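Local coordinates for lactate dehydrogenase (PDB 6CT6), which probably catalyses the NADH-dependent reduction of pyruvate to lactate and the reverse oxidation, at residues B[269-272]-B[276-279]; B[136-141]-B[279-284]; B[188-193]-B[313-318]. One frame throughout, in Å; residues are numbered along the deposited sequence.

Overall arrangement
Interactions 1 and 2, with centres about 9 Å apart, share N279, the residue at which the hairpin of strands 263-272 and 281-289 begins its return course. Interaction 1 ties the hairpin end together; interaction 2 sets the next tyrosine, Y281, against helix 134-145 of the NAD-binding domain. Interaction 3 lies about 14 Å from the first and 12 Å from the second, centre to centre. Helix 303-328 joins it to them: I313 touches V277 and L282, and V316 touches H280. The turn at G188 in interaction 3 comes within about 8 Å of the bound oxamate, and the side chain of V138 in interaction 2 is about 9 Å from the bound NADH (NAI).

Interaction 1: residues B[269-272]-B[276-279]; sequences CYLN and NVNN
The contact between Y270, L271 and N272 and the loop residues V277 and N279 closes the end of a beta hairpin, where strand 263-272 turns back into strand 281-289. A G1 beta bulge marks the return: N279 and H280 both lie opposite L271. Asparagine suits the first bulge position, because N279 has positive phi (62°), which Asn tolerates better than most residues. N279 N gives a weak, bent hydrogen bond to L271 O at 3.0 Å, and a backbone hydrogen bond also joins H280 and L271.

L271 and V277 form the apolar side of the turn. The CB of L271 rests 3.7 Å from V277 CG1, and its CD1 reaches V277 CG2 at 3.9 Å, so one methyl branch meets the root of the leucine and the other its end. L282 of the returning strand lies against both residues, and I313 of helix 303-328 also packs on V277, a setting that suits aliphatic side chains.

The polar partners lie nearer solvent. N272 OD1 is 3.6 Å from N279 CB, and N272 CA backs on V277 O. The Y270 side chain, with CG anti to the backbone N (chi1 178°), carries its hydroxyl out to N279, while K149 makes a cation-pi contact with its ring. The ring and the N279 amide are turned 74° apart, and OD1 arrives at the ring edge, in its plane. Y270 OH donates to N279 OD1; the modelled separation of 2.4 Å is very short and, with N279 poorly ordered, its exact value is doubtful.

Interaction 2: residues B[136-141]-B[279-284]; sequences VMVAAV and NHYLGV
V138 and A139 of helix 134-145 meet Y281 of strand 281-289 in a buried contact made by side-chain carbons and an aromatic face, with no hydrogen bond across it, and the chain approaches that tyrosine through the corner at N279 and H280. N279 stays on the hairpin side, turned to Y270 and N272. H280, next along, directs its ring toward helix 303-328, where V316 and Q320 receive it. Its ND1 donates to the carbonyl oxygen of the following residue: H280 ND1 and Y281 O are 3.0 Å apart, with an N-H...O angle of 150°. The acceptor lies close to the imidazole plane, but the donor sits above the carbonyl plane, so the bond restrains the rotation of the ring without using a lone-pair direction.

Y281 carries the contact. Its ring lies broadside to the helix, with V138 CG1 over one face, 3.9 Å from the ring centroid and 24° off the normal, a CH-pi contact. That methyl is offset toward the CB end of the ring and comes nearest CG, at 3.6 Å. V138 holds CG1 between its backbone N and carbonyl carbon (chi1 59°), which leaves CG2 to reach CE1 at 4.0 Å. Helix 134-145 is the connection between strands 126-129 and 152-155, a beta-alpha-beta crossover of the Rossmann fold, so a side chain resting on it brings the C-terminal hairpin against the NAD-binding domain. A139 suits its position because its small side chain lets the helix backbone come close: CB lies 3.5 Å from Y281 CE2, and A139 CA is equally near that carbon.

L282 turns instead to L271 and V277, G283 bonds through its backbone with G185, and V284 pairs with S267.

Interaction 3: residues B[188-193]-B[313-318]; sequences GDNMLP and IDEVLE
A type I beta turn from G188 to M191, directly after H187 of the oxamate pocket, is held to the long C-terminal helix 303-328 by the side chain of E315. Its carboxylate oxygen OE1 takes two hydrogen bonds from N190. The bond from N190 ND2 is short and nearly straight, 2.6 Å with an N-H...O angle of 171°; the one from N190 N to the same OE1 is weak at 3.4 Å. Asparagine suits the third turn position because its side-chain NH2 adds a straight bond to the weak one that the backbone N-H gives.

The two flat groups stand 70° apart. OE1 lies almost in the amide plane of N190, whereas ND2 comes to the anti side of the carboxylate, some way out of its plane. E315 leaves the helix with CG anti to the backbone N (chi1 -175°) and the rest extended, so the carboxylate reaches the turn. Its other oxygen, OE2, passes 3.9 Å from G188 CA, a place where glycine brings no side chain into the path. D189 OD2 stays 5.5 Å from OE2, so the like charges are not in contact.

S312 of the same helix bonds to N190 O through its hydroxyl, and K227 of helix 216-237 reaches M191 O. Beyond the turn, L192 pairs with I184 of strand 179-184 and packs on L308 and L309 of helix 303-328, while Y223 of helix 216-237 lies against L192 and P193.

Interaction 1: residues B[269-272]-B[276-279]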
ATOM      1  N   CYS B 269      -0.262 -26.138   3.844  1.00 32.75           N
ATOM      2  CA  CYS B 269       0.676 -26.837   4.710  1.00 29.52           C
ATOM      3  C   CYS B 269       1.001 -28.212   4.146  1.00 32.70           C
ATOM      4  O   CYS B 269       0.162 -28.854   3.508  1.00 35.91           O
ATOM      5  CB  CYS B 269       0.107 -27.017   6.124  1.00 33.89           C
ATOM      6  SG  CYS B 269      -0.166 -25.498   7.036  1.00 35.58           S
ATOM      7  N   TYR B 270       2.225 -28.667   4.410  1.00 33.44           N
ATOM      8  CA  TYR B 270       2.623 -30.020   4.040  1.00 37.99           C
ATOM      9  C   TYR B 270       1.870 -31.032   4.897  1.00 41.01           C
ATOM     10  O   TYR B 270       1.959 -31.003   6.129  1.00 38.54           O
ATOM     11  CB  TYR B 270       4.128 -30.199   4.211  1.00 39.94           C
ATOM     12  CG  TYR B 270       4.599 -31.596   3.889  1.00 44.95           C
ATOM     13  CD1 TYR B 270       4.889 -31.969   2.584  1.00 47.21           C
ATOM     14  CD2 TYR B 270       4.747 -32.545   4.891  1.00 48.78           C
ATOM     15  CE1 TYR B 270       5.315 -33.250   2.286  1.00 54.67           C
ATOM     16  CE2 TYR B 270       5.172 -33.827   4.605  1.00 51.77           C
ATOM     17  CZ  TYR B 270       5.455 -34.175   3.302  1.00 52.75           C
ATOM     18  OH  TYR B 270       5.878 -35.454   3.021  1.00 60.43           O
ATOM     19  N   LEU B 271       1.136 -31.931   4.245  1.00 39.75           N
ATOM     20  CA  LEU B 271       0.342 -32.949   4.918  1.00 42.13           C
ATOM     21  C   LEU B 271       0.807 -34.334   4.492  1.00 49.00           C
ATOM     22  O   LEU B 271       1.097 -34.566   3.315  1.00 45.28           O
ATOM     23  CB  LEU B 271      -1.143 -32.795   4.587  1.00 37.41           C
ATOM     24  CG  LEU B 271      -1.768 -31.429   4.858  1.00 40.72           C
ATOM     25  CD1 LEU B 271      -3.172 -31.383   4.278  1.00 38.66           C
ATOM     26  CD2 LEU B 271      -1.779 -31.137   6.346  1.00 40.65           C
ATOM     27  N   ASN B 272       0.876 -35.257   5.454  1.00 48.92           N
ATOM     28  CA  ASN B 272       1.119 -36.674   5.160  1.00 56.52           C
ATOM     29  C   ASN B 272       0.188 -37.485   6.058  1.00 50.88           C
ATOM     30  O   ASN B 272       0.560 -37.876   7.167  1.00 51.40           O
ATOM     31  CB  ASN B 272       2.579 -37.059   5.364  1.00 63.48           C
ATOM     32  CG  ASN B 272       2.931 -38.361   4.672  1.00 76.05           C
ATOM     33  OD1 ASN B 272       3.107 -38.400   3.454  1.00 67.93           O
ATOM     34  ND2 ASN B 272       3.029 -39.438   5.444  1.00 71.95           N
ATOM     35  N   ASN B 276      -6.660 -36.975   4.112  1.00 49.05           N
ATOM     36  CA  ASN B 276      -6.465 -37.930   3.027  1.00 54.06           C
ATOM     37  C   ASN B 276      -5.423 -37.441   2.027  1.00 52.73           C
ATOM     38  O   ASN B 276      -5.437 -37.844   0.859  1.00 55.57           O
ATOM     39  CB  ASN B 276      -7.792 -38.222   2.316  1.00 57.95           C
ATOM     40  CG  ASN B 276      -7.751 -39.500   1.509  1.00 64.39           C
ATOM     41  OD1 ASN B 276      -7.690 -39.470   0.281  1.00 70.51           O
ATOM     42  ND2 ASN B 276      -7.778 -40.636   2.199  1.00 68.01           N
ATOM     43  N   VAL B 277      -4.517 -36.571   2.473  1.00 47.10           N
ATOM     44  CA  VAL B 277      -3.469 -36.001   1.633  1.00 48.86           C
ATOM     45  C   VAL B 277      -2.175 -36.753   1.901  1.00 45.73           C
ATOM     46  O   VAL B 277      -1.828 -37.025   3.057  1.00 47.36           O
ATOM     47  CB  VAL B 277      -3.301 -34.493   1.904  1.00 42.45           C
ATOM     48  CG1 VAL B 277      -2.066 -33.947   1.194  1.00 40.81           C
ATOM     49  CG2 VAL B 277      -4.541 -33.735   1.465  1.00 38.43           C
ATOM     50  N   ASN B 278      -1.450 -37.076   0.834  1.00 48.49           N
ATOM     51  CA  ASN B 278      -0.247 -37.902   0.919  1.00 52.51           C
ATOM     52  C   ASN B 278       0.940 -37.139   0.338  1.00 50.17           C
ATOM     53  O   ASN B 278       1.114 -37.077  -0.882  1.00 48.42           O
ATOM     54  CB  ASN B 278      -0.468 -39.228   0.199  1.00 56.06           C
ATOM     55  CG  ASN B 278      -1.539 -40.074   0.862  1.00 66.49           C
ATOM     56  OD1 ASN B 278      -1.463 -40.366   2.056  1.00 62.18           O
ATOM     57  ND2 ASN B 278      -2.556 -40.453   0.094  1.00 55.90           N
ATOM     58  N   ASN B 279       1.752 -36.561   1.223  1.00 46.62           N
ATOM     59  CA  ASN B 279       3.038 -35.965   0.854  1.00 55.49           C
ATOM     60  C   ASN B 279       2.874 -34.804  -0.130  1.00 49.98           C
ATOM     61  O   ASN B 279       3.601 -34.700  -1.121  1.00 47.16           O
ATOM     62  CB  ASN B 279       3.986 -37.028   0.288  1.00 60.11           C
ATOM     63  CG  ASN B 279       5.338 -36.460  -0.113  1.00 79.42           C
ATOM     64  OD1 ASN B 279       5.926 -35.651   0.606  1.00 84.62           O
ATOM     65  ND2 ASN B 279       5.829 -36.870  -1.276  1.00 73.25           N
TER

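Interaction 2: residues B[136-141]-B[279-284]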
ATOM      1  N   VAL B 136       1.444 -25.978  -5.374  1.00 34.75           N
ATOM      2  CA  VAL B 136       2.604 -26.687  -5.910  1.00 33.86           C
ATOM      3  C   VAL B 136       3.860 -25.819  -5.949  1.00 31.58           C
ATOM      4  O   VAL B 136       4.974 -26.363  -5.929  1.00 31.25           O
ATOM      5  CB  VAL B 136       2.326 -27.265  -7.311  1.00 37.82           C
ATOM      6  CG1 VAL B 136       1.256 -28.341  -7.222  1.00 41.72           C
ATOM      7  CG2 VAL B 136       1.921 -26.182  -8.304  1.00 34.07           C
ATOM      8  N   MET B 137       3.722 -24.492  -5.994  1.00 32.05           N
ATOM      9  CA  MET B 137       4.907 -23.641  -5.924  1.00 31.65           C
ATOM     10  C   MET B 137       5.559 -23.719  -4.547  1.00 30.36           C
ATOM     11  O   MET B 137       6.792 -23.702  -4.439  1.00 30.59           O
ATOM     12  CB  MET B 137       4.549 -22.195  -6.271  1.00 32.58           C
ATOM     13  CG  MET B 137       4.173 -21.980  -7.735  1.00 33.36           C
ATOM     14  SD  MET B 137       5.511 -22.405  -8.877  1.00 36.12           S
ATOM     15  CE  MET B 137       4.687 -22.319 -10.463  1.00 43.04           C
ATOM     16  N   VAL B 138       4.756 -23.806  -3.480  1.00 28.44           N
ATOM     17  CA  VAL B 138       5.330 -23.908  -2.141  1.00 30.00           C
ATOM     18  C   VAL B 138       6.156 -25.182  -2.018  1.00 29.49           C
ATOM     19  O   VAL B 138       7.227 -25.189  -1.399  1.00 29.98           O
ATOM     20  CB  VAL B 138       4.226 -23.827  -1.064  1.00 30.70           C
ATOM     21  CG1 VAL B 138       3.191 -24.938  -1.227  1.00 34.96           C
ATOM     22  CG2 VAL B 138       4.837 -23.875   0.337  1.00 34.99           C
ATOM     23  N   ALA B 139       5.687 -26.276  -2.622  1.00 32.84           N
ATOM     24  CA  ALA B 139       6.453 -27.519  -2.592  1.00 37.38           C
ATOM     25  C   ALA B 139       7.770 -27.374  -3.343  1.00 32.89           C
ATOM     26  O   ALA B 139       8.810 -27.863  -2.887  1.00 35.13           O
ATOM     27  CB  ALA B 139       5.624 -28.663  -3.177  1.00 36.74           C
ATOM     28  N   ALA B 140       7.746 -26.710  -4.502  1.00 34.53           N
ATOM     29  CA  ALA B 140       8.973 -26.511  -5.267  1.00 33.21           C
ATOM     30  C   ALA B 140      10.020 -25.768  -4.444  1.00 36.51           C
ATOM     31  O   ALA B 140      11.202 -26.136  -4.450  1.00 33.48           O
ATOM     32  CB  ALA B 140       8.666 -25.750  -6.555  1.00 32.76           C
ATOM     33  N   VAL B 141       9.607 -24.720  -3.730  1.00 31.18           N
ATOM     34  CA  VAL B 141      10.532 -23.998  -2.858  1.00 31.64           C
ATOM     35  C   VAL B 141      11.084 -24.931  -1.788  1.00 31.00           C
ATOM     36  O   VAL B 141      12.299 -24.995  -1.563  1.00 32.58           O
ATOM     37  CB  VAL B 141       9.833 -22.778  -2.230  1.00 30.54           C
ATOM     38  CG1 VAL B 141      10.766 -22.063  -1.256  1.00 31.48           C
ATOM     39  CG2 VAL B 141       9.361 -21.818  -3.313  1.00 30.05           C
ATOM     40  N   ASN B 279       1.752 -36.561   1.223  1.00 46.62           N
ATOM     41  CA  ASN B 279       3.038 -35.965   0.854  1.00 55.49           C
ATOM     42  C   ASN B 279       2.874 -34.804  -0.130  1.00 49.98           C
ATOM     43  O   ASN B 279       3.601 -34.700  -1.121  1.00 47.16           O
ATOM     44  CB  ASN B 279       3.986 -37.028   0.288  1.00 60.11           C
ATOM     45  CG  ASN B 279       5.338 -36.460  -0.113  1.00 79.42           C
ATOM     46  OD1 ASN B 279       5.926 -35.651   0.606  1.00 84.62           O
ATOM     47  ND2 ASN B 279       5.829 -36.870  -1.276  1.00 73.25           N
ATOM     48  N   HIS B 280       1.924 -33.913   0.135  1.00 42.94           N
ATOM     49  CA  HIS B 280       1.879 -32.652  -0.594  1.00 42.16           C
ATOM     50  C   HIS B 280       1.093 -31.639   0.229  1.00 41.74           C
ATOM     51  O   HIS B 280       0.698 -31.905   1.368  1.00 37.08           O
ATOM     52  CB  HIS B 280       1.314 -32.838  -2.010  1.00 43.87           C
ATOM     53  CG  HIS B 280      -0.146 -33.169  -2.068  1.00 42.98           C
ATOM     54  ND1 HIS B 280      -1.134 -32.215  -1.943  1.00 40.92           N
ATOM     55  CD2 HIS B 280      -0.784 -34.341  -2.295  1.00 43.19           C
ATOM     56  CE1 HIS B 280      -2.318 -32.789  -2.066  1.00 42.06           C
ATOM     57  NE2 HIS B 280      -2.134 -34.080  -2.279  1.00 43.22           N
ATOM     58  N   TYR B 281       0.897 -30.458  -0.350  1.00 36.02           N
ATOM     59  CA  TYR B 281       0.372 -29.307   0.367  1.00 37.57           C
ATOM     60  C   TYR B 281      -1.106 -29.093   0.059  1.00 35.50           C
ATOM     61  O   TYR B 281      -1.596 -29.439  -1.019  1.00 35.53           O
ATOM     62  CB  TYR B 281       1.168 -28.049   0.011  1.00 33.55           C
ATOM     63  CG  TYR B 281       2.607 -28.107   0.468  1.00 34.39           C
ATOM     64  CD1 TYR B 281       3.032 -27.396   1.581  1.00 31.98           C
ATOM     65  CD2 TYR B 281       3.537 -28.887  -0.204  1.00 34.53           C
ATOM     66  CE1 TYR B 281       4.345 -27.452   2.006  1.00 33.20           C
ATOM     67  CE2 TYR B 281       4.851 -28.951   0.213  1.00 37.83           C
ATOM     68  CZ  TYR B 281       5.250 -28.233   1.319  1.00 33.15           C
ATOM     69  OH  TYR B 281       6.559 -28.296   1.740  1.00 37.40           O
ATOM     70  N   LEU B 282      -1.810 -28.515   1.030  1.00 35.15           N
ATOM     71  CA  LEU B 282      -3.230 -28.224   0.891  1.00 33.30           C
ATOM     72  C   LEU B 282      -3.606 -27.159   1.912  1.00 32.06           C
ATOM     73  O   LEU B 282      -3.042 -27.104   3.007  1.00 32.21           O
ATOM     74  CB  LEU B 282      -4.083 -29.484   1.088  1.00 34.95           C
ATOM     75  CG  LEU B 282      -5.552 -29.406   0.672  1.00 34.80           C
ATOM     76  CD1 LEU B 282      -5.688 -29.384  -0.845  1.00 39.63           C
ATOM     77  CD2 LEU B 282      -6.343 -30.564   1.263  1.00 38.87           C
ATOM     78  N   GLY B 283      -4.566 -26.317   1.540  1.00 34.07           N
ATOM     79  CA  GLY B 283      -5.052 -25.281   2.431  1.00 32.23           C
ATOM     80  C   GLY B 283      -5.865 -25.830   3.585  1.00 35.08           C
ATOM     81  O   GLY B 283      -6.998 -26.280   3.390  1.00 34.34           O
ATOM     82  N   VAL B 284      -5.302 -25.805   4.792  1.00 30.72           N
ATOM     83  CA  VAL B 284      -5.979 -26.327   5.975  1.00 34.26           C
ATOM     84  C   VAL B 284      -5.742 -25.385   7.150  1.00 32.38           C
ATOM     85  O   VAL B 284      -4.769 -24.621   7.169  1.00 30.27           O
ATOM     86  CB  VAL B 284      -5.496 -27.748   6.335  1.00 31.63           C
ATOM     87  CG1 VAL B 284      -5.794 -28.713   5.199  1.00 35.08           C
ATOM     88  CG2 VAL B 284      -4.004 -27.747   6.653  1.00 30.50           C
TER

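Interaction 3: residues B[188-193]-B[313-318]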
ATOM      1  N   GLY B 188      -7.727 -22.258  -5.870  1.00 44.29           N
ATOM      2  CA  GLY B 188      -8.099 -22.396  -7.258  1.00 45.14           C
ATOM      3  C   GLY B 188      -9.589 -22.590  -7.401  1.00 48.01           C
ATOM      4  O   GLY B 188     -10.356 -22.339  -6.469  1.00 47.74           O
ATOM      5  N   ASP B 189      -9.990 -23.061  -8.582  1.00 54.95           N
ATOM      6  CA  ASP B 189     -11.413 -23.179  -8.887  1.00 52.60           C
ATOM      7  C   ASP B 189     -12.113 -24.164  -7.959  1.00 48.80           C
ATOM      8  O   ASP B 189     -13.317 -24.032  -7.711  1.00 48.04           O
ATOM      9  CB  ASP B 189     -11.602 -23.596 -10.344  1.00 66.32           C
ATOM     10  CG  ASP B 189     -11.298 -22.474 -11.315  1.00 76.75           C
ATOM     11  OD1 ASP B 189     -11.709 -21.326 -11.042  1.00 77.60           O
ATOM     12  OD2 ASP B 189     -10.643 -22.735 -12.346  1.00 79.17           O
ATOM     13  N   ASN B 190     -11.389 -25.152  -7.437  1.00 40.77           N
ATOM     14  CA  ASN B 190     -11.965 -26.143  -6.542  1.00 43.41           C
ATOM     15  C   ASN B 190     -11.845 -25.755  -5.070  1.00 45.78           C
ATOM     16  O   ASN B 190     -12.017 -26.619  -4.201  1.00 37.30           O
ATOM     17  CB  ASN B 190     -11.310 -27.508  -6.774  1.00 41.04           C
ATOM     18  CG  ASN B 190     -11.739 -28.152  -8.083  1.00 45.31           C
ATOM     19  OD1 ASN B 190     -12.850 -28.668  -8.198  1.00 48.07           O
ATOM     20  ND2 ASN B 190     -10.857 -28.126  -9.072  1.00 44.21           N
ATOM     21  N   MET B 191     -11.560 -24.487  -4.765  1.00 41.46           N
ATOM     22  CA  MET B 191     -11.499 -24.072  -3.370  1.00 38.96           C
ATOM     23  C   MET B 191     -12.855 -24.295  -2.707  1.00 37.44           C
ATOM     24  O   MET B 191     -13.909 -24.171  -3.337  1.00 34.74           O
ATOM     25  CB  MET B 191     -11.072 -22.606  -3.248  1.00 39.97           C
ATOM     26  CG  MET B 191     -12.132 -21.581  -3.636  1.00 40.75           C
ATOM     27  SD  MET B 191     -11.597 -19.873  -3.357  1.00 37.27           S
ATOM     28  CE  MET B 191     -10.259 -19.718  -4.537  1.00 40.26           C
ATOM     29  N   LEU B 192     -12.818 -24.630  -1.417  1.00 36.63           N
ATOM     30  CA  LEU B 192     -13.993 -25.111  -0.690  1.00 34.29           C
ATOM     31  C   LEU B 192     -14.356 -24.158   0.440  1.00 32.27           C
ATOM     32  O   LEU B 192     -13.843 -24.290   1.562  1.00 34.70           O
ATOM     33  CB  LEU B 192     -13.733 -26.512  -0.143  1.00 35.78           C
ATOM     34  CG  LEU B 192     -14.825 -27.139   0.723  1.00 35.73           C
ATOM     35  CD1 LEU B 192     -16.175 -27.098   0.025  1.00 35.51           C
ATOM     36  CD2 LEU B 192     -14.438 -28.567   1.064  1.00 38.09           C
ATOM     37  N   PRO B 193     -15.236 -23.185   0.198  1.00 32.58           N
ATOM     38  CA  PRO B 193     -15.815 -22.426   1.316  1.00 33.13           C
ATOM     39  C   PRO B 193     -16.673 -23.338   2.181  1.00 34.93           C
ATOM     40  O   PRO B 193     -17.624 -23.962   1.702  1.00 34.90           O
ATOM     41  CB  PRO B 193     -16.650 -21.343   0.621  1.00 32.96           C
ATOM     42  CG  PRO B 193     -16.139 -21.285  -0.778  1.00 32.01           C
ATOM     43  CD  PRO B 193     -15.665 -22.659  -1.107  1.00 32.68           C
ATOM     44  N   ILE B 313      -7.929 -31.768  -3.878  1.00 38.85           N
ATOM     45  CA  ILE B 313      -6.770 -32.653  -3.836  1.00 42.46           C
ATOM     46  C   ILE B 313      -6.422 -33.143  -5.237  1.00 44.02           C
ATOM     47  O   ILE B 313      -5.244 -33.278  -5.587  1.00 40.95           O
ATOM     48  CB  ILE B 313      -7.022 -33.824  -2.866  1.00 42.52           C
ATOM     49  CG1 ILE B 313      -7.281 -33.291  -1.452  1.00 44.54           C
ATOM     50  CG2 ILE B 313      -5.824 -34.773  -2.854  1.00 39.98           C
ATOM     51  CD1 ILE B 313      -7.667 -34.356  -0.437  1.00 45.08           C
ATOM     52  N   ASP B 314      -7.435 -33.416  -6.062  1.00 40.98           N
ATOM     53  CA  ASP B 314      -7.160 -33.861  -7.425  1.00 46.77           C
ATOM     54  C   ASP B 314      -6.522 -32.749  -8.248  1.00 45.79           C
ATOM     55  O   ASP B 314      -5.619 -33.008  -9.053  1.00 47.45           O
ATOM     56  CB  ASP B 314      -8.443 -34.354  -8.096  1.00 45.76           C
ATOM     57  CG  ASP B 314      -8.979 -35.625  -7.468  1.00 47.80           C
ATOM     58  OD1 ASP B 314      -8.200 -36.339  -6.800  1.00 42.51           O
ATOM     59  OD2 ASP B 314     -10.178 -35.916  -7.649  1.00 45.63           O
ATOM     60  N   GLU B 315      -6.975 -31.506  -8.064  1.00 44.29           N
ATOM     61  CA  GLU B 315      -6.369 -30.390  -8.784  1.00 42.13           C
ATOM     62  C   GLU B 315      -4.881 -30.279  -8.470  1.00 45.53           C
ATOM     63  O   GLU B 315      -4.068 -30.028  -9.368  1.00 47.76           O
ATOM     64  CB  GLU B 315      -7.090 -29.084  -8.447  1.00 45.60           C
ATOM     65  CG  GLU B 315      -6.600 -27.884  -9.257  1.00 43.39           C
ATOM     66  CD  GLU B 315      -7.475 -26.656  -9.089  1.00 47.75           C
ATOM     67  OE1 GLU B 315      -8.658 -26.805  -8.716  1.00 47.59           O
ATOM     68  OE2 GLU B 315      -6.977 -25.537  -9.332  1.00 53.70           O
ATOM     69  N   VAL B 316      -4.503 -30.472  -7.205  1.00 46.67           N
ATOM     70  CA  VAL B 316      -3.090 -30.421  -6.835  1.00 45.52           C
ATOM     71  C   VAL B 316      -2.335 -31.583  -7.468  1.00 49.60           C
ATOM     72  O   VAL B 316      -1.243 -31.406  -8.024  1.00 49.46           O
ATOM     73  CB  VAL B 316      -2.936 -30.418  -5.302  1.00 43.80           C
ATOM     74  CG1 VAL B 316      -1.461 -30.504  -4.901  1.00 40.69           C
ATOM     75  CG2 VAL B 316      -3.572 -29.170  -4.707  1.00 44.68           C
ATOM     76  N   LEU B 317      -2.900 -32.789  -7.390  1.00 43.26           N
ATOM     77  CA  LEU B 317      -2.241 -33.955  -7.969  1.00 50.10           C
ATOM     78  C   LEU B 317      -2.092 -33.811  -9.477  1.00 50.42           C
ATOM     79  O   LEU B 317      -1.055 -34.173 -10.045  1.00 47.97           O
ATOM     80  CB  LEU B 317      -3.026 -35.219  -7.631  1.00 48.71           C
ATOM     81  CG  LEU B 317      -3.086 -35.593  -6.150  1.00 46.72           C
ATOM     82  CD1 LEU B 317      -4.080 -36.720  -5.940  1.00 44.75           C
ATOM     83  CD2 LEU B 317      -1.709 -35.987  -5.639  1.00 44.37           C
ATOM     84  N   GLU B 318      -3.123 -33.294 -10.147  1.00 49.09           N
ATOM     85  CA  GLU B 318      -3.020 -33.038 -11.579  1.00 52.77           C
ATOM     86  C   GLU B 318      -1.843 -32.119 -11.883  1.00 51.29           C
ATOM     87  O   GLU B 318      -1.141 -32.305 -12.885  1.00 48.35           O
ATOM     88  CB  GLU B 318      -4.329 -32.434 -12.095  1.00 54.87           C
ATOM     89  CG  GLU B 318      -4.538 -32.574 -13.596  1.00 76.42           C
ATOM     90  CD  GLU B 318      -5.975 -32.317 -14.011  1.00 94.78           C
ATOM     91  OE1 GLU B 318      -6.776 -31.887 -13.152  1.00 85.43           O
ATOM     92  OE2 GLU B 318      -6.307 -32.548 -15.192  1.00 98.36           O
TER